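Local coordinates for protein SSD1 (PDB 7AM1), which binds untranslated regions of mRNAs and represses their translation, as a pseudonuclease of the RNase II family that lacks enzymatic activity, at residues 364-369 against 379-384; 279-284 against 305-310. One frame throughout, in Å; residues are numbered along the deposited sequence.

Contact 1: residues 364-369 against 379-384; sequences YNIFAI and ALHVRN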
loop_
_atom_site.group_PDB
_atom_site.type_symbol
_atom_site.label_atom_id
_atom_site.label_comp_id
_atom_site.label_asym_id
_atom_site.label_seq_id
_atom_site.Cartn_x
_atom_site.Cartn_y
_atom_site.Cartn_z
ATOM N N TYR A 364 27.068 19.586 -20.868
ATOM C CA TYR A 364 25.928 18.988 -20.188
ATOM C C TYR A 364 25.800 19.613 -18.810
ATOM O O TYR A 364 26.791 19.727 -18.082
ATOM C CB TYR A 364 26.085 17.465 -20.070
ATOM C CG TYR A 364 26.242 16.782 -21.406
ATOM C CD1 TYR A 364 25.133 16.453 -22.167
ATOM C CD2 TYR A 364 27.498 16.477 -21.909
ATOM C CE1 TYR A 364 25.264 15.836 -23.389
ATOM C CE2 TYR A 364 27.643 15.863 -23.139
ATOM C CZ TYR A 364 26.520 15.544 -23.872
ATOM O OH TYR A 364 26.650 14.933 -25.098
ATOM N N ASN A 365 24.587 20.042 -18.477
ATOM C CA ASN A 365 24.252 20.558 -17.154
ATOM C C ASN A 365 23.378 19.500 -16.486
ATOM O O ASN A 365 22.149 19.564 -16.522
ATOM C CB ASN A 365 23.549 21.904 -17.237
ATOM C CG ASN A 365 23.330 22.531 -15.871
ATOM O OD1 ASN A 365 23.492 21.879 -14.838
ATOM N ND2 ASN A 365 22.962 23.805 -15.862
ATOM N N ILE A 366 24.026 18.501 -15.908
ATOM C CA ILE A 366 23.330 17.388 -15.274
ATOM C C ILE A 366 23.008 17.771 -13.839
ATOM O O ILE A 366 23.890 18.202 -13.085
ATOM C CB ILE A 366 24.179 16.109 -15.326
ATOM C CG1 ILE A 366 24.301 15.615 -16.768
ATOM C CG2 ILE A 366 23.552 15.009 -14.475
ATOM C CD1 ILE A 366 25.409 14.613 -16.980
ATOM N N PHE A 367 21.750 17.625 -13.452
ATOM C CA PHE A 367 21.381 17.811 -12.058
ATOM C C PHE A 367 20.935 16.474 -11.489
ATOM O O PHE A 367 20.095 15.783 -12.075
ATOM C CB PHE A 367 20.300 18.890 -11.882
ATOM C CG PHE A 367 19.078 18.707 -12.736
ATOM C CD1 PHE A 367 19.066 19.135 -14.050
ATOM C CD2 PHE A 367 17.926 18.141 -12.210
ATOM C CE1 PHE A 367 17.939 18.980 -14.836
ATOM C CE2 PHE A 367 16.793 17.985 -12.992
ATOM C CZ PHE A 367 16.803 18.404 -14.308
ATOM N N ALA A 368 21.539 16.100 -10.368
ATOM C CA ALA A 368 21.142 14.902 -9.651
ATOM C C ALA A 368 19.916 15.224 -8.811
ATOM O O ALA A 368 19.803 16.321 -8.259
ATOM C CB ALA A 368 22.283 14.404 -8.767
ATOM N N ILE A 369 18.981 14.280 -8.747
ATOM C CA ILE A 369 17.776 14.422 -7.936
ATOM C C ILE A 369 17.974 13.673 -6.627
ATOM O O ILE A 369 18.311 12.482 -6.625
ATOM C CB ILE A 369 16.531 13.910 -8.682
ATOM C CG1 ILE A 369 16.413 14.597 -10.046
ATOM C CG2 ILE A 369 15.280 14.111 -7.838
ATOM C CD1 ILE A 369 16.036 16.068 -9.965
ATOM N N ALA A 379 19.662 11.156 -12.199
ATOM C CA ALA A 379 20.079 12.482 -12.625
ATOM C C ALA A 379 19.585 12.723 -14.044
ATOM O O ALA A 379 19.335 11.784 -14.805
ATOM C CB ALA A 379 21.602 12.640 -12.538
ATOM N N LEU A 380 19.463 14.001 -14.402
ATOM C CA LEU A 380 18.909 14.381 -15.689
ATOM C C LEU A 380 19.715 15.508 -16.312
ATOM O O LEU A 380 20.355 16.296 -15.609
ATOM C CB LEU A 380 17.463 14.885 -15.558
ATOM C CG LEU A 380 16.326 13.924 -15.250
ATOM C CD1 LEU A 380 15.086 14.733 -14.884
ATOM C CD2 LEU A 380 16.064 13.009 -16.437
ATOM N N HIS A 381 19.660 15.589 -17.639
ATOM C CA HIS A 381 20.060 16.800 -18.334
ATOM C C HIS A 381 19.089 17.030 -19.480
ATOM O O HIS A 381 18.453 16.094 -19.974
ATOM C CB HIS A 381 21.507 16.750 -18.853
ATOM C CG HIS A 381 21.710 15.925 -20.088
ATOM N ND1 HIS A 381 22.208 14.641 -20.051
ATOM C CD2 HIS A 381 21.545 16.225 -21.399
ATOM C CE1 HIS A 381 22.319 14.176 -21.284
ATOM N NE2 HIS A 381 21.918 15.117 -22.120
ATOM N N VAL A 382 18.944 18.291 -19.862
ATOM C CA VAL A 382 18.228 18.673 -21.070
ATOM C C VAL A 382 19.179 19.559 -21.859
ATOM O O VAL A 382 19.832 20.440 -21.290
ATOM C CB VAL A 382 16.903 19.400 -20.768
ATOM C CG1 VAL A 382 16.353 20.042 -22.027
ATOM C CG2 VAL A 382 15.892 18.447 -20.179
ATOM N N ARG A 383 19.286 19.308 -23.152
ATOM C CA ARG A 383 20.261 20.014 -23.967
ATOM C C ARG A 383 19.619 20.306 -25.309
ATOM O O ARG A 383 18.877 19.479 -25.844
ATOM C CB ARG A 383 21.545 19.179 -24.101
ATOM C CG ARG A 383 22.659 19.776 -24.940
ATOM C CD ARG A 383 23.892 18.872 -24.859
ATOM N NE ARG A 383 24.993 19.319 -25.706
ATOM C CZ ARG A 383 25.173 18.954 -26.970
ATOM N NH1 ARG A 383 24.321 18.124 -27.556
ATOM N NH2 ARG A 383 26.212 19.418 -27.645
ATOM N N ASN A 384 19.869 21.504 -25.821
ATOM C CA ASN A 384 19.467 21.868 -27.171
ATOM C C ASN A 384 20.567 21.413 -28.121
ATOM O O ASN A 384 21.711 21.864 -28.010
ATOM C CB ASN A 384 19.223 23.371 -27.260
ATOM C CG ASN A 384 18.794 23.815 -28.638
ATOM O OD1 ASN A 384 18.708 23.012 -29.567
ATOM N ND2 ASN A 384 18.504 25.106 -28.775
HETATM O O HOH W 1 22.487 20.051 -20.555
#
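The beta hairpin of strands 367-370 and 378-384, part of the RNB domain, joins F367 to L380 as an antiparallel hydrogen-bonded pair. F367 N donates to L380 O at 2.9 Å, while L380 N returns a bond of 3.0 Å to F367 O. L380 O is also approached by the CA-H of I366. F367 CG sits between its own backbone N and carbonyl carbon (chi1 52°), and the phenyl ring lies against the partner strand. L380 CB rests over the ring face, 4.2 Å from the centroid of F367, a CH-pi contact; L496 and V499 of helix 495-510 add to the packing on F367.

The opposite face of the sheet carries the non-hydrogen-bonded pair A368 and A379. The CA atoms of A368 and A379 come within 4.0 Å, as the non-hydrogen-bonded register brings them together, and their methyl groups touch; I366 CG2 leans on A379 CB at 3.6 Å. Within the seven-stranded RNB sheet the hairpin is flanked by strand 476-479 on the side of 367-370 and by strand 389-397 on the other.

Toward the start of 364-369 direct backbone pairing gives way to two bridges: a water, which accepts from N365 N and donates to V382 O, and the hydroxyl of Y495, bonded to N365 O and V382 N. Beside the water Y364 and H381 form a T-shaped pair, their planes at 68°. The tyrosine edge leads: Y364 CD1 lies 3.5 Å from H381 NE2, above the imidazole and toward its rim. Both ring nitrogens of H381 are engaged elsewhere, NE2 with E391 and ND1 with H395, which should fix the rotation of the imidazole. R383 CD reaches Y364 CE1 at 3.6 Å, and its guanidinium goes on to a salt bridge with E363.

Contact 2: residues 279-284 against 305-310; sequences SEKLFV and LGDIHD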
loop_
_atom_site.group_PDB
_atom_site.type_symbol
_atom_site.label_atom_id
_atom_site.label_comp_id
_atom_site.label_asym_id
_atom_site.label_seq_id
_atom_site.Cartn_x
_atom_site.Cartn_y
_atom_site.Cartn_z
ATOM N N SER A 279 1.151 -10.810 28.684
ATOM C CA SER A 279 0.048 -10.445 27.806
ATOM C C SER A 279 0.332 -9.186 26.997
ATOM O O SER A 279 -0.274 -9.000 25.936
ATOM C CB SER A 279 -1.230 -10.257 28.629
ATOM O OG SER A 279 -1.104 -9.171 29.529
ATOM N N GLU A 280 1.224 -8.314 27.471
ATOM C CA GLU A 280 1.525 -7.065 26.783
ATOM C C GLU A 280 2.888 -7.107 26.098
ATOM O O GLU A 280 3.469 -6.056 25.805
ATOM C CB GLU A 280 1.461 -5.895 27.767
ATOM C CG GLU A 280 0.075 -5.682 28.382
ATOM C CD GLU A 280 -0.804 -4.719 27.607
ATOM O OE1 GLU A 280 -0.441 -3.531 27.477
ATOM O OE2 GLU A 280 -1.874 -5.156 27.134
ATOM N N LYS A 281 3.413 -8.304 25.846
ATOM C CA LYS A 281 4.692 -8.475 25.177
ATOM C C LYS A 281 4.466 -8.907 23.733
ATOM O O LYS A 281 3.522 -9.647 23.435
ATOM C CB LYS A 281 5.558 -9.513 25.894
ATOM C CG LYS A 281 6.002 -9.102 27.295
ATOM C CD LYS A 281 6.989 -7.945 27.277
ATOM C CE LYS A 281 7.472 -7.613 28.684
ATOM N NZ LYS A 281 8.733 -6.823 28.679
ATOM N N LEU A 282 5.327 -8.439 22.840
ATOM C CA LEU A 282 5.275 -8.823 21.437
ATOM C C LEU A 282 6.323 -9.895 21.177
ATOM O O LEU A 282 7.484 -9.746 21.576
ATOM C CB LEU A 282 5.507 -7.618 20.528
ATOM C CG LEU A 282 4.271 -6.771 20.220
ATOM C CD1 LEU A 282 4.641 -5.608 19.313
ATOM C CD2 LEU A 282 3.163 -7.603 19.583
ATOM N N PHE A 283 5.906 -10.978 20.531
ATOM C CA PHE A 283 6.810 -12.031 20.104
ATOM C C PHE A 283 6.761 -12.159 18.588
ATOM O O PHE A 283 5.823 -11.700 17.931
ATOM C CB PHE A 283 6.442 -13.370 20.749
ATOM C CG PHE A 283 6.544 -13.370 22.250
ATOM C CD1 PHE A 283 5.467 -12.972 23.021
ATOM C CD2 PHE A 283 7.706 -13.765 22.890
ATOM C CE1 PHE A 283 5.542 -12.970 24.403
ATOM C CE2 PHE A 283 7.785 -13.767 24.274
ATOM C CZ PHE A 283 6.703 -13.365 25.027
ATOM N N VAL A 284 7.789 -12.790 18.033
ATOM C CA VAL A 284 7.807 -13.184 16.631
ATOM C C VAL A 284 7.757 -14.705 16.581
ATOM O O VAL A 284 8.483 -15.379 17.322
ATOM C CB VAL A 284 9.048 -12.641 15.903
ATOM C CG1 VAL A 284 9.037 -13.075 14.448
ATOM C CG2 VAL A 284 9.094 -11.119 15.996
ATOM N N LEU A 305 10.135 -9.352 21.336
ATOM C CA LEU A 305 10.475 -8.014 20.872
ATOM C C LEU A 305 10.490 -6.989 22.001
ATOM O O LEU A 305 11.340 -6.093 22.007
ATOM C CB LEU A 305 9.498 -7.575 19.782
ATOM C CG LEU A 305 9.525 -8.385 18.483
ATOM C CD1 LEU A 305 8.601 -7.738 17.455
ATOM C CD2 LEU A 305 10.938 -8.532 17.933
ATOM N N GLY A 306 9.554 -7.088 22.947
ATOM C CA GLY A 306 9.473 -6.159 24.049
ATOM C C GLY A 306 8.053 -5.681 24.255
ATOM O O GLY A 306 7.092 -6.296 23.779
ATOM N N ASP A 307 7.928 -4.564 24.971
ATOM C CA ASP A 307 6.616 -4.042 25.328
ATOM C C ASP A 307 5.841 -3.618 24.087
ATOM O O ASP A 307 6.381 -2.992 23.169
ATOM C CB ASP A 307 6.762 -2.868 26.298
ATOM C CG ASP A 307 7.265 -3.299 27.668
ATOM O OD1 ASP A 307 7.092 -4.486 28.025
ATOM O OD2 ASP A 307 7.833 -2.453 28.389
ATOM N N ILE A 308 4.550 -3.957 24.081
ATOM C CA ILE A 308 3.718 -3.817 22.892
ATOM C C ILE A 308 3.587 -2.364 22.452
ATOM O O ILE A 308 3.429 -2.086 21.256
ATOM C CB ILE A 308 2.341 -4.455 23.165
ATOM C CG1 ILE A 308 1.516 -4.529 21.886
ATOM C CG2 ILE A 308 1.591 -3.661 24.222
ATOM C CD1 ILE A 308 0.266 -5.358 22.036
ATOM N N HIS A 309 3.633 -1.419 23.391
ATOM C CA HIS A 309 3.450 -0.012 23.056
ATOM C C HIS A 309 4.736 0.798 23.164
ATOM O O HIS A 309 4.684 2.032 23.105
ATOM C CB HIS A 309 2.378 0.609 23.955
ATOM C CG HIS A 309 1.031 -0.026 23.816
ATOM N ND1 HIS A 309 0.407 -0.188 22.598
ATOM C CD2 HIS A 309 0.187 -0.541 24.742
ATOM C CE1 HIS A 309 -0.763 -0.775 22.778
ATOM N NE2 HIS A 309 -0.919 -1.003 24.071
ATOM N N ASP A 310 5.884 0.147 23.302
ATOM C CA ASP A 310 7.146 0.872 23.221
ATOM C C ASP A 310 7.365 1.340 21.786
ATOM O O ASP A 310 7.258 0.532 20.855
ATOM C CB ASP A 310 8.312 -0.001 23.671
ATOM C CG ASP A 310 9.657 0.643 23.386
ATOM O OD1 ASP A 310 10.066 1.527 24.168
ATOM O OD2 ASP A 310 10.300 0.279 22.376
#
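L282 faces both L305 and G306 across the two strands, and its backbone is satisfied at both polar atoms: L282 N donates to G306 O at 2.9 Å, and L282 O accepts from L305 N at 2.7 Å. This is the pattern of a beta bulge, with L305 in a helical backbone conformation. It leaves G306 N buried without a partner in the model; I308 O shares that fate. Beyond the bulge, I308 N continues the pairing, donating to E280 O at 2.9 Å.

K281 and D307 run side by side. The bend at chi2 (-68°) brings K281 CD beside D307 OD1; beyond it NZ meets the same oxygen at 2.9 Å in a salt bridge, from above the carboxylate plane. E280 OE1 and H309 NE2 both find K807 NZ, the first in a salt bridge and the second in a hydrogen bond.

Apolar contacts gather on the side of L282 and V284. L282 CG meets I308 CG1 at 3.9 Å, the two chains crossing at about a right angle, and V284 CG2 touches L305 CD1 at 3.7 Å.

A type I turn from D307, with D310 N bonded to D307 O at 3.2 Å, ends at D310, whose OD2 caps T313 N at the start of helix 311-321. A bulged hairpin edge handing the chain to a helix thus completes the five-stranded antiparallel sheet of this OB-type cold-shock domain, CSD2.

Overall arrangement
Both contacts join the two strands of an antiparallel hairpin, yet they belong to separate domains: contact 2 to the second cold-shock domain and contact 1 to the RNB domain, with centres about 49 Å apart and nearest atoms about 32 Å apart. Contact 1 lies inside its sheet and is mostly buried; aromatic rings and small methyl groups carry it, and its polar imidazole is held by neighbouring residues. Contact 2 is only partly buried and includes an outermost strand of its sheet, and there charged groups take part alongside aliphatic packing. Irregularity is also handled differently, by a water and a tyrosine hydroxyl bridging the strands in 364-369 against 379-384 and by a bulge in 279-284 against 305-310.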